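PDB 4GNX: putative uncharacterized protein from Ustilago maydis, which binds single-stranded DNA through a series of OB folds, probably as the large subunit of replication protein A. Local coordinates for residues 20-25 with 41-46; 51-56 with 87-92; 273-278 with 355-360. All coordinates share one frame; numbering follows the deposited sequence.

Contact 1. Residues 20-25 with 41-46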
loop_
_atom_site.group_PDB
_atom_site.type_symbol
_atom_site.label_atom_id
_atom_site.label_comp_id
_atom_site.label_asym_id
_atom_site.label_seq_id
_atom_site.Cartn_x
_atom_site.Cartn_y
_atom_site.Cartn_z
ATOM N N ALA C 20 -22.760 12.911 23.894
ATOM C CA ALA C 20 -21.740 11.942 23.467
ATOM C C ALA C 20 -20.612 11.751 24.485
ATOM O O ALA C 20 -20.296 12.687 25.241
ATOM C CB ALA C 20 -21.165 12.373 22.135
ATOM N N ARG C 21 -19.996 10.562 24.519
ATOM C CA ARG C 21 -18.799 10.421 25.353
ATOM C C ARG C 21 -17.521 10.479 24.553
ATOM O O ARG C 21 -17.454 9.959 23.447
ATOM C CB ARG C 21 -18.833 9.224 26.320
ATOM C CG ARG C 21 -18.402 7.885 25.762
ATOM C CD ARG C 21 -17.828 6.952 26.829
ATOM N NE ARG C 21 -18.415 7.064 28.171
ATOM C CZ ARG C 21 -19.639 6.668 28.510
ATOM N NH1 ARG C 21 -20.461 6.156 27.598
ATOM N NH2 ARG C 21 -20.055 6.804 29.765
ATOM N N VAL C 22 -16.520 11.143 25.120
ATOM C CA VAL C 22 -15.211 11.257 24.500
ATOM C C VAL C 22 -14.506 9.924 24.624
ATOM O O VAL C 22 -14.229 9.473 25.720
ATOM C CB VAL C 22 -14.331 12.315 25.180
ATOM C CG1 VAL C 22 -12.990 12.377 24.475
ATOM C CG2 VAL C 22 -15.006 13.682 25.174
ATOM N N THR C 23 -14.229 9.291 23.491
ATOM C CA THR C 23 -13.524 8.026 23.499
ATOM C C THR C 23 -12.023 8.217 23.394
ATOM O O THR C 23 -11.276 7.400 23.919
ATOM C CB THR C 23 -13.961 7.143 22.354
ATOM O OG1 THR C 23 -13.683 7.828 21.135
ATOM C CG2 THR C 23 -15.436 6.851 22.466
ATOM N N SER C 24 -11.573 9.270 22.705
ATOM C CA SER C 24 -10.143 9.589 22.658
ATOM C C SER C 24 -9.898 11.045 22.353
ATOM O O SER C 24 -10.732 11.722 21.754
ATOM C CB SER C 24 -9.430 8.766 21.602
ATOM O OG SER C 24 -9.748 9.277 20.324
ATOM N N LYS C 25 -8.719 11.505 22.727
ATOM C CA LYS C 25 -8.372 12.907 22.654
ATOM C C LYS C 25 -6.930 13.027 22.201
ATOM O O LYS C 25 -6.056 12.311 22.670
ATOM C CB LYS C 25 -8.558 13.547 24.038
ATOM C CG LYS C 25 -8.181 15.025 24.147
ATOM C CD LYS C 25 -8.862 15.727 25.331
ATOM C CE LYS C 25 -7.949 15.870 26.543
ATOM N NZ LYS C 25 -8.271 17.047 27.401
ATOM N N PHE C 41 -6.419 20.589 18.420
ATOM C CA PHE C 41 -6.519 19.294 19.041
ATOM C C PHE C 41 -7.802 18.687 18.535
ATOM O O PHE C 41 -8.618 19.360 17.895
ATOM C CB PHE C 41 -6.555 19.410 20.566
ATOM C CG PHE C 41 -7.925 19.650 21.112
ATOM C CD1 PHE C 41 -8.606 18.639 21.785
ATOM C CD2 PHE C 41 -8.565 20.874 20.925
ATOM C CE1 PHE C 41 -9.892 18.854 22.277
ATOM C CE2 PHE C 41 -9.843 21.092 21.429
ATOM C CZ PHE C 41 -10.508 20.083 22.102
ATOM N N SER C 42 -7.993 17.419 18.829
ATOM C CA SER C 42 -9.203 16.778 18.419
ATOM C C SER C 42 -9.610 15.703 19.376
ATOM O O SER C 42 -8.822 15.175 20.147
ATOM C CB SER C 42 -9.048 16.179 17.029
ATOM O OG SER C 42 -8.149 15.093 17.072
ATOM N N VAL C 43 -10.877 15.366 19.280
ATOM C CA VAL C 43 -11.502 14.433 20.165
ATOM C C VAL C 43 -12.374 13.525 19.313
ATOM O O VAL C 43 -12.917 13.961 18.281
ATOM C CB VAL C 43 -12.358 15.232 21.158
ATOM C CG1 VAL C 43 -13.786 14.707 21.238
ATOM C CG2 VAL C 43 -11.680 15.306 22.518
ATOM N N ASN C 44 -12.488 12.267 19.709
ATOM C CA ASN C 44 -13.437 11.388 19.057
ATOM C C ASN C 44 -14.634 11.211 19.967
ATOM O O ASN C 44 -14.491 11.181 21.197
ATOM C CB ASN C 44 -12.804 10.047 18.659
ATOM C CG ASN C 44 -11.978 10.135 17.374
ATOM O OD1 ASN C 44 -11.762 11.213 16.820
ATOM N ND2 ASN C 44 -11.503 8.988 16.897
ATOM N N LEU C 45 -15.816 11.112 19.362
ATOM C CA LEU C 45 -17.082 11.078 20.104
ATOM C C LEU C 45 -17.968 9.918 19.674
ATOM O O LEU C 45 -18.025 9.577 18.491
ATOM C CB LEU C 45 -17.842 12.384 19.897
ATOM C CG LEU C 45 -17.109 13.654 20.289
ATOM C CD1 LEU C 45 -17.823 14.830 19.682
ATOM C CD2 LEU C 45 -17.080 13.768 21.799
ATOM N N LEU C 46 -18.681 9.353 20.642
ATOM C CA LEU C 46 -19.480 8.158 20.436
ATOM C C LEU C 46 -20.868 8.253 21.074
ATOM O O LEU C 46 -21.014 8.745 22.199
ATOM C CB LEU C 46 -18.752 6.957 21.046
ATOM C CG LEU C 46 -19.572 5.676 21.234
ATOM C CD1 LEU C 46 -19.652 4.895 19.922
ATOM C CD2 LEU C 46 -18.998 4.835 22.367
#
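Val22 is the knob on the face of the hairpin that also carries Val43, Leu45 and Lys25: with CG1 anti to its backbone N (chi1 -180°), its two methyls spread over the opposite strand, CG1 crossing Val43 at CG2 (3.8 Å) while CG2 leans on the CD2 branch of Leu45. Ala20 CB sits against the root of Leu45, and the aliphatic part of Lys25 lies obliquely over Val43 CG2, its CG meeting the Phe41 ring at the edge. Beyond this the lysine chain bends at chi3 and carries NZ away to the carbonyls of Tyr65 and Leu68. These strands, 17-30 and 39-46, form the first antiparallel hairpin of an OB fold. Arg21 and Leu46 make a hydrogen-bonded pair, with Arg21 N to Leu46 O at 3.1 Å and the return bond from Leu46 N to Arg21 O. A beta bulge then sets Thr23 and Ser24 together opposite Asn44. Thr23 N reaches Asn44 O at 3.0 Å from above the carbonyl plane, whereas Asn44 N gives the straighter bond to Ser24 O (2.8 Å, 165° at the hydrogen). At the bulge Thr23 forms a second bump: CG2 abuts Leu46 CB at 3.6 Å, crossing it at about a right angle, and OG1 rests beside Asn44 CB. Ser24 OG touches the same CB from a neighbouring direction, 3.6 Å away, both hydroxyls crowding one flank of the asparagine.

Contact 2. Residues 51-56 with 87-92. With nucleotides of chain G.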
loop_
_atom_site.group_PDB
_atom_site.type_symbol
_atom_site.label_atom_id
_atom_site.label_comp_id
_atom_site.label_asym_id
_atom_site.label_seq_id
_atom_site.Cartn_x
_atom_site.Cartn_y
_atom_site.Cartn_z
ATOM N N GLU C 51 -20.172 7.340 15.616
ATOM C CA GLU C 51 -18.999 8.085 16.029
ATOM C C GLU C 51 -18.777 9.337 15.181
ATOM O O GLU C 51 -19.182 9.390 14.016
ATOM C CB GLU C 51 -17.764 7.188 15.987
ATOM C CG GLU C 51 -17.783 6.073 17.025
ATOM C CD GLU C 51 -16.645 5.064 16.866
ATOM O OE1 GLU C 51 -16.797 4.113 16.056
ATOM O OE2 GLU C 51 -15.606 5.209 17.565
ATOM N N ILE C 52 -18.145 10.351 15.768
ATOM C CA ILE C 52 -17.732 11.507 14.992
ATOM C C ILE C 52 -16.502 12.148 15.608
ATOM O O ILE C 52 -16.323 12.118 16.832
ATOM C CB ILE C 52 -18.872 12.548 14.813
ATOM C CG1 ILE C 52 -18.454 13.643 13.826
ATOM C CG2 ILE C 52 -19.275 13.163 16.148
ATOM C CD1 ILE C 52 -19.562 14.176 12.947
ATOM N N LYS C 53 -15.671 12.718 14.732
ATOM C CA LYS C 53 -14.527 13.513 15.134
ATOM C C LYS C 53 -14.879 14.988 15.299
ATOM O O LYS C 53 -15.563 15.588 14.454
ATOM C CB LYS C 53 -13.436 13.398 14.090
ATOM C CG LYS C 53 -12.131 14.009 14.531
ATOM C CD LYS C 53 -11.071 13.900 13.452
ATOM C CE LYS C 53 -9.820 14.642 13.889
ATOM N NZ LYS C 53 -8.634 14.281 13.077
ATOM N N ALA C 54 -14.380 15.579 16.377
ATOM C CA ALA C 54 -14.462 17.011 16.551
ATOM C C ALA C 54 -13.072 17.617 16.782
ATOM O O ALA C 54 -12.223 17.013 17.445
ATOM C CB ALA C 54 -15.379 17.313 17.698
ATOM N N THR C 55 -12.848 18.809 16.241
ATOM C CA THR C 55 -11.547 19.460 16.329
ATOM C C THR C 55 -11.690 20.912 16.766
ATOM O O THR C 55 -12.619 21.628 16.356
ATOM C CB THR C 55 -10.840 19.468 14.959
ATOM O OG1 THR C 55 -10.661 18.126 14.494
ATOM C CG2 THR C 55 -9.489 20.156 15.045
ATOM N N GLY C 56 -10.746 21.358 17.583
ATOM C CA GLY C 56 -10.694 22.751 17.949
ATOM C C GLY C 56 -9.400 23.353 17.470
ATOM O O GLY C 56 -8.351 22.715 17.593
ATOM N N GLN C 87 -7.735 11.532 5.852
ATOM C CA GLN C 87 -6.284 11.343 5.962
ATOM C C GLN C 87 -5.809 11.490 7.406
ATOM O O GLN C 87 -4.735 11.009 7.771
ATOM C CB GLN C 87 -5.537 12.334 5.077
ATOM C CG GLN C 87 -6.174 12.477 3.718
ATOM C CD GLN C 87 -5.176 12.585 2.584
ATOM O OE1 GLN C 87 -4.280 11.742 2.424
ATOM N NE2 GLN C 87 -5.339 13.624 1.772
ATOM N N PHE C 88 -6.622 12.149 8.221
ATOM C CA PHE C 88 -6.270 12.471 9.594
ATOM C C PHE C 88 -7.221 11.781 10.577
ATOM O O PHE C 88 -7.471 12.286 11.658
ATOM C CB PHE C 88 -6.372 13.986 9.817
ATOM C CG PHE C 88 -5.424 14.803 8.992
ATOM C CD1 PHE C 88 -5.824 15.335 7.769
ATOM C CD2 PHE C 88 -4.134 15.067 9.444
ATOM C CE1 PHE C 88 -4.946 16.093 7.002
ATOM C CE2 PHE C 88 -3.252 15.836 8.684
ATOM C CZ PHE C 88 -3.661 16.347 7.461
ATOM N N SER C 89 -7.782 10.640 10.204
ATOM C CA SER C 89 -8.809 10.032 11.040
ATOM C C SER C 89 -8.993 8.556 10.750
ATOM O O SER C 89 -8.802 8.093 9.622
ATOM C CB SER C 89 -10.136 10.767 10.884
ATOM O OG SER C 89 -11.148 10.197 11.703
ATOM N N ASN C 90 -9.368 7.822 11.784
ATOM C CA ASN C 90 -9.636 6.402 11.662
ATOM C C ASN C 90 -11.110 6.103 11.351
ATOM O O ASN C 90 -11.430 5.052 10.788
ATOM C CB ASN C 90 -9.194 5.708 12.943
ATOM C CG ASN C 90 -9.741 6.385 14.188
ATOM O OD1 ASN C 90 -10.116 7.570 14.167
ATOM N ND2 ASN C 90 -9.788 5.641 15.282
ATOM N N LEU C 91 -11.979 7.048 11.692
ATOM C CA LEU C 91 -13.420 6.924 11.479
ATOM C C LEU C 91 -13.859 6.934 10.003
ATOM O O LEU C 91 -13.180 7.505 9.153
ATOM C CB LEU C 91 -14.137 8.045 12.233
ATOM C CG LEU C 91 -13.832 8.220 13.733
ATOM C CD1 LEU C 91 -14.651 9.343 14.382
ATOM C CD2 LEU C 91 -14.015 6.909 14.493
ATOM N N GLN C 92 -14.995 6.308 9.703
ATOM C CA GLN C 92 -15.532 6.298 8.318
ATOM C C GLN C 92 -16.469 7.468 8.001
ATOM O O GLN C 92 -16.842 7.661 6.856
ATOM C CB GLN C 92 -16.288 4.993 8.015
ATOM C CG GLN C 92 -15.472 3.725 8.124
ATOM C CD GLN C 92 -14.527 3.542 6.962
ATOM O OE1 GLN C 92 -13.681 4.400 6.696
ATOM N NE2 GLN C 92 -14.652 2.409 6.270
ATOM P P DT G 3 -2.850 23.078 7.498
ATOM O OP1 DT G 3 -1.581 23.708 7.053
ATOM O OP2 DT G 3 -3.649 22.273 6.545
ATOM O "O5'" DT G 3 -2.511 22.167 8.758
ATOM C "C5'" DT G 3 -1.398 22.509 9.602
ATOM C "C4'" DT G 3 -0.983 21.309 10.417
ATOM O "O4'" DT G 3 -2.155 20.744 11.045
ATOM C "C3'" DT G 3 -0.342 20.177 9.613
ATOM O "O3'" DT G 3 0.803 19.704 10.331
ATOM C "C2'" DT G 3 -1.436 19.126 9.540
ATOM C "C1'" DT G 3 -2.150 19.343 10.856
ATOM N N1 DT G 3 -3.548 18.874 10.904
ATOM C C2 DT G 3 -3.813 17.722 11.613
ATOM O O2 DT G 3 -2.947 17.071 12.175
ATOM N N3 DT G 3 -5.135 17.351 11.625
ATOM C C4 DT G 3 -6.194 18.008 11.025
ATOM O O4 DT G 3 -7.332 17.558 11.133
ATOM C C5 DT G 3 -5.843 19.217 10.305
ATOM C C7 DT G 3 -6.921 19.998 9.621
ATOM C C6 DT G 3 -4.555 19.583 10.284
ATOM P P DT G 5 1.503 11.008 8.408
ATOM O OP1 DT G 5 2.504 10.487 7.442
ATOM O OP2 DT G 5 0.058 10.739 8.163
ATOM O "O5'" DT G 5 1.902 10.356 9.813
ATOM C "C5'" DT G 5 1.748 8.934 10.042
ATOM C "C4'" DT G 5 1.984 8.562 11.491
ATOM O "O4'" DT G 5 1.230 9.431 12.371
ATOM C "C3'" DT G 5 1.559 7.139 11.866
ATOM O "O3'" DT G 5 2.369 6.630 12.935
ATOM C "C2'" DT G 5 0.146 7.334 12.383
ATOM C "C1'" DT G 5 0.256 8.676 13.089
ATOM N N1 DT G 5 -0.994 9.466 13.135
ATOM C C2 DT G 5 -1.723 9.450 14.303
ATOM O O2 DT G 5 -1.393 8.807 15.287
ATOM N N3 DT G 5 -2.867 10.212 14.275
ATOM C C4 DT G 5 -3.338 10.977 13.222
ATOM O O4 DT G 5 -4.380 11.615 13.347
ATOM C C5 DT G 5 -2.522 10.948 12.029
ATOM C C7 DT G 5 -2.954 11.740 10.835
ATOM C C6 DT G 5 -1.408 10.202 12.044
#
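The DNA-binding groove of the N-terminal OB fold is bordered here by the loop joining strands 80-83 and 95-99, which corresponds to the L45 loop of such domains and runs alongside strand 51-57 in nearly the opposite direction. Phe88 lays one ring face over the thymine of DT3 of chain G, offset toward the ring's rim, with CD2 3.3 Å from N3 of DT3. The backbone carbonyl of Phe88 is held by the strand: Lys53, fully extended with CG anti to the backbone N (chi1 -171°), reaches NZ to Phe88 O at 2.7 Å, arriving above the carbonyl plane. Phe88 O also lies 3.6 Å from O4 of DT5 of chain G; the lysine charge could offset repulsion between the two oxygens. Ser89 opens an ST turn, its OG accepting from Leu91 N (3.3 Å), and stands beside Lys53 CD. Leu91 packs at the far end: CD1 sits over the peptide between Ile52 and Lys53, 3.5 Å from Lys53 N, while CD2 meets the Glu51 carboxylate. The strand beneath lies between strands 39-46 and 95-99; Lys53 is flanked by Asn44 and Glu96, and Asn90 makes a weak hydrogen bond back to Asn44.

Contact 3. Residues 273-278 with 355-360. With nucleotides of chain G.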
loop_
_atom_site.group_PDB
_atom_site.type_symbol
_atom_site.label_atom_id
_atom_site.label_comp_id
_atom_site.label_asym_id
_atom_site.label_seq_id
_atom_site.Cartn_x
_atom_site.Cartn_y
_atom_site.Cartn_z
ATOM N N ARG C 273 8.390 1.868 2.201
ATOM C CA ARG C 273 8.854 3.197 1.829
ATOM C C ARG C 273 8.748 3.384 0.324
ATOM O O ARG C 273 8.642 2.422 -0.417
ATOM C CB ARG C 273 10.311 3.390 2.277
ATOM C CG ARG C 273 10.505 3.497 3.781
ATOM C CD ARG C 273 10.461 4.945 4.222
ATOM N NE ARG C 273 10.186 5.119 5.651
ATOM C CZ ARG C 273 9.060 5.640 6.140
ATOM N NH1 ARG C 273 8.099 6.037 5.309
ATOM N NH2 ARG C 273 8.900 5.772 7.457
ATOM N N THR C 274 8.750 4.619 -0.137
ATOM C CA THR C 274 8.933 4.856 -1.559
ATOM C C THR C 274 10.401 5.240 -1.785
ATOM O O THR C 274 11.103 5.637 -0.849
ATOM C CB THR C 274 7.989 5.947 -2.101
ATOM O OG1 THR C 274 8.419 7.237 -1.628
ATOM C CG2 THR C 274 6.565 5.672 -1.650
ATOM N N ILE C 275 10.857 5.122 -3.023
ATOM C CA ILE C 275 12.235 5.428 -3.369
ATOM C C ILE C 275 12.617 6.869 -2.960
ATOM O O ILE C 275 13.751 7.137 -2.498
ATOM C CB ILE C 275 12.470 5.186 -4.870
ATOM C CG1 ILE C 275 12.338 3.692 -5.184
ATOM C CG2 ILE C 275 13.807 5.759 -5.318
ATOM C CD1 ILE C 275 12.156 3.376 -6.654
ATOM N N VAL C 276 11.676 7.800 -3.101
ATOM C CA VAL C 276 11.981 9.151 -2.703
ATOM C C VAL C 276 12.185 9.210 -1.188
ATOM O O VAL C 276 13.103 9.887 -0.716
ATOM C CB VAL C 276 10.945 10.172 -3.191
ATOM C CG1 VAL C 276 9.607 9.996 -2.490
ATOM C CG2 VAL C 276 11.475 11.576 -2.975
ATOM N N GLN C 277 11.357 8.474 -0.441
ATOM C CA GLN C 277 11.468 8.454 1.019
ATOM C C GLN C 277 12.811 7.887 1.442
ATOM O O GLN C 277 13.502 8.487 2.264
ATOM C CB GLN C 277 10.340 7.667 1.660
ATOM C CG GLN C 277 9.009 8.377 1.575
ATOM C CD GLN C 277 7.874 7.539 2.093
ATOM O OE1 GLN C 277 7.760 6.354 1.781
ATOM N NE2 GLN C 277 7.017 8.153 2.887
ATOM N N VAL C 278 13.199 6.762 0.843
ATOM C CA VAL C 278 14.465 6.123 1.161
ATOM C C VAL C 278 15.626 7.089 1.033
ATOM O O VAL C 278 16.419 7.203 1.972
ATOM C CB VAL C 278 14.720 4.878 0.296
ATOM C CG1 VAL C 278 16.087 4.270 0.615
ATOM C CG2 VAL C 278 13.612 3.850 0.517
ATOM N N GLY C 355 10.697 7.949 -8.083
ATOM C CA GLY C 355 12.110 7.896 -8.445
ATOM C C GLY C 355 12.647 6.548 -8.896
ATOM O O GLY C 355 11.909 5.568 -9.087
ATOM N N GLN C 356 13.952 6.498 -9.071
ATOM C CA GLN C 356 14.599 5.306 -9.573
ATOM C C GLN C 356 15.799 4.976 -8.658
ATOM O O GLN C 356 16.436 5.861 -8.103
ATOM C CB GLN C 356 14.925 5.516 -11.064
ATOM C CG GLN C 356 16.362 5.290 -11.508
ATOM C CD GLN C 356 17.317 6.337 -10.982
ATOM O OE1 GLN C 356 17.116 7.539 -11.193
ATOM N NE2 GLN C 356 18.365 5.885 -10.284
ATOM N N MET C 357 16.088 3.704 -8.472
ATOM C CA MET C 357 17.119 3.328 -7.520
ATOM C C MET C 357 17.821 2.024 -7.879
ATOM O O MET C 357 17.189 1.074 -8.343
ATOM C CB MET C 357 16.484 3.225 -6.136
ATOM C CG MET C 357 17.153 2.275 -5.160
ATOM S SD MET C 357 15.950 1.709 -3.949
ATOM C CE MET C 357 15.843 3.182 -2.933
ATOM N N TRP C 358 19.121 1.979 -7.609
ATOM C CA TRP C 358 19.931 0.780 -7.848
ATOM C C TRP C 358 19.971 -0.175 -6.707
ATOM O O TRP C 358 20.241 0.227 -5.569
ATOM C CB TRP C 358 21.331 1.198 -8.171
ATOM C CG TRP C 358 21.442 1.742 -9.573
ATOM C CD1 TRP C 358 21.447 3.065 -9.969
ATOM C CD2 TRP C 358 21.559 0.973 -10.812
ATOM N NE1 TRP C 358 21.560 3.161 -11.321
ATOM C CE2 TRP C 358 21.637 1.952 -11.890
ATOM C CE3 TRP C 358 21.630 -0.381 -11.120
ATOM C CZ2 TRP C 358 21.779 1.579 -13.219
ATOM C CZ3 TRP C 358 21.761 -0.750 -12.465
ATOM C CH2 TRP C 358 21.833 0.208 -13.490
ATOM N N LEU C 359 19.706 -1.444 -7.013
ATOM C CA LEU C 359 19.730 -2.536 -6.035
ATOM C C LEU C 359 20.717 -3.633 -6.439
ATOM O O LEU C 359 20.863 -3.952 -7.616
ATOM C CB LEU C 359 18.332 -3.150 -5.882
ATOM C CG LEU C 359 17.173 -2.284 -5.368
ATOM C CD1 LEU C 359 15.865 -3.052 -5.385
ATOM C CD2 LEU C 359 17.406 -1.781 -3.965
ATOM N N SER C 360 21.402 -4.223 -5.471
ATOM C CA SER C 360 22.192 -5.418 -5.776
ATOM C C SER C 360 21.608 -6.661 -5.144
ATOM O O SER C 360 21.064 -6.615 -4.036
ATOM C CB SER C 360 23.667 -5.261 -5.411
ATOM O OG SER C 360 23.805 -4.710 -4.126
ATOM P P DT G 18 28.385 4.703 -14.372
ATOM O OP1 DT G 18 29.612 4.942 -15.177
ATOM O OP2 DT G 18 27.565 5.857 -13.921
ATOM O "O5'" DT G 18 27.450 3.721 -15.207
ATOM C "C5'" DT G 18 28.001 2.599 -15.929
ATOM C "C4'" DT G 18 27.153 1.368 -15.707
ATOM O "O4'" DT G 18 27.133 1.076 -14.298
ATOM C "C3'" DT G 18 25.687 1.518 -16.118
ATOM O "O3'" DT G 18 25.433 1.050 -17.455
ATOM C "C2'" DT G 18 24.917 0.741 -15.062
ATOM C "C1'" DT G 18 25.910 0.465 -13.940
ATOM N N1 DT G 18 25.532 0.978 -12.614
ATOM C C2 DT G 18 25.506 0.079 -11.573
ATOM O O2 DT G 18 25.747 -1.109 -11.712
ATOM N N3 DT G 18 25.177 0.622 -10.356
ATOM C C4 DT G 18 24.892 1.945 -10.082
ATOM O O4 DT G 18 24.615 2.285 -8.935
ATOM C C5 DT G 18 24.951 2.838 -11.218
ATOM C C7 DT G 18 24.653 4.291 -11.015
ATOM C C6 DT G 18 25.272 2.317 -12.410
#
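Ile275 overlaps the start of strand 355-362 with both branches: CD1 rests on the carbonyl of Gly355 (3.3 Å to O), and CG2 lies 3.8 Å from Met357 CB, also facing Gln356 N. Gly355, with no side chain and a phi of 157°, lets the isoleucine settle directly on its backbone. Met357 comes up from the strand with CG anti to the backbone N and bends at chi3 (-76°), which swings CE onto Val278, 3.7 Å from CG1 and crossing that side chain at about a right angle. Ile275 and Val278, a helical turn apart, thus touch the methionine at its root and its tip. The helix starts with a capping box: Thr274 N bonds to Gln277 OE1 at 2.8 Å on a lone pair, and Gln277 N returns a weak bond to Thr274 OG1. Outside the pair, Asp352 takes the N-H of Ile275, and Thr354 OG1 bonds to Val276 N, fixing the helix start against the turn between strands 341-352 and 355-362. Trp358, the residue after Met357, is directed to the DNA instead, one indole face covering the thymine of DT18 of chain G, with CG 3.3 Å from its O4. Between helix 275-280 and strand 355-362 of the C-terminal OB fold, the two segments meet by packing without a polar bond, so shape fit holds them together, while the polar bonds at the helix N-terminus probably set their orientation.

Contacts 1, 2 and 3 follow one another along the chain. The first two share the N-terminal OB fold, their centres about 9 Å apart: strands 39-46 and 51-57 are neighbours in one sheet, joined by probable backbone hydrogen bonds such as Leu45 N to Ile52 O and Val43 N to Ala54 O, so the hairpin of contact 1 flanks the strand whose lysine braces the loop of contact 2. Contact 3 belongs to the C-terminal OB region, its centre about 39 Å from that of contact 1 and about 33 Å from that of contact 2. Contacts 2 and 3 both include residues touching chain G, consistent with one DNA strand running across separate domains of the subunit.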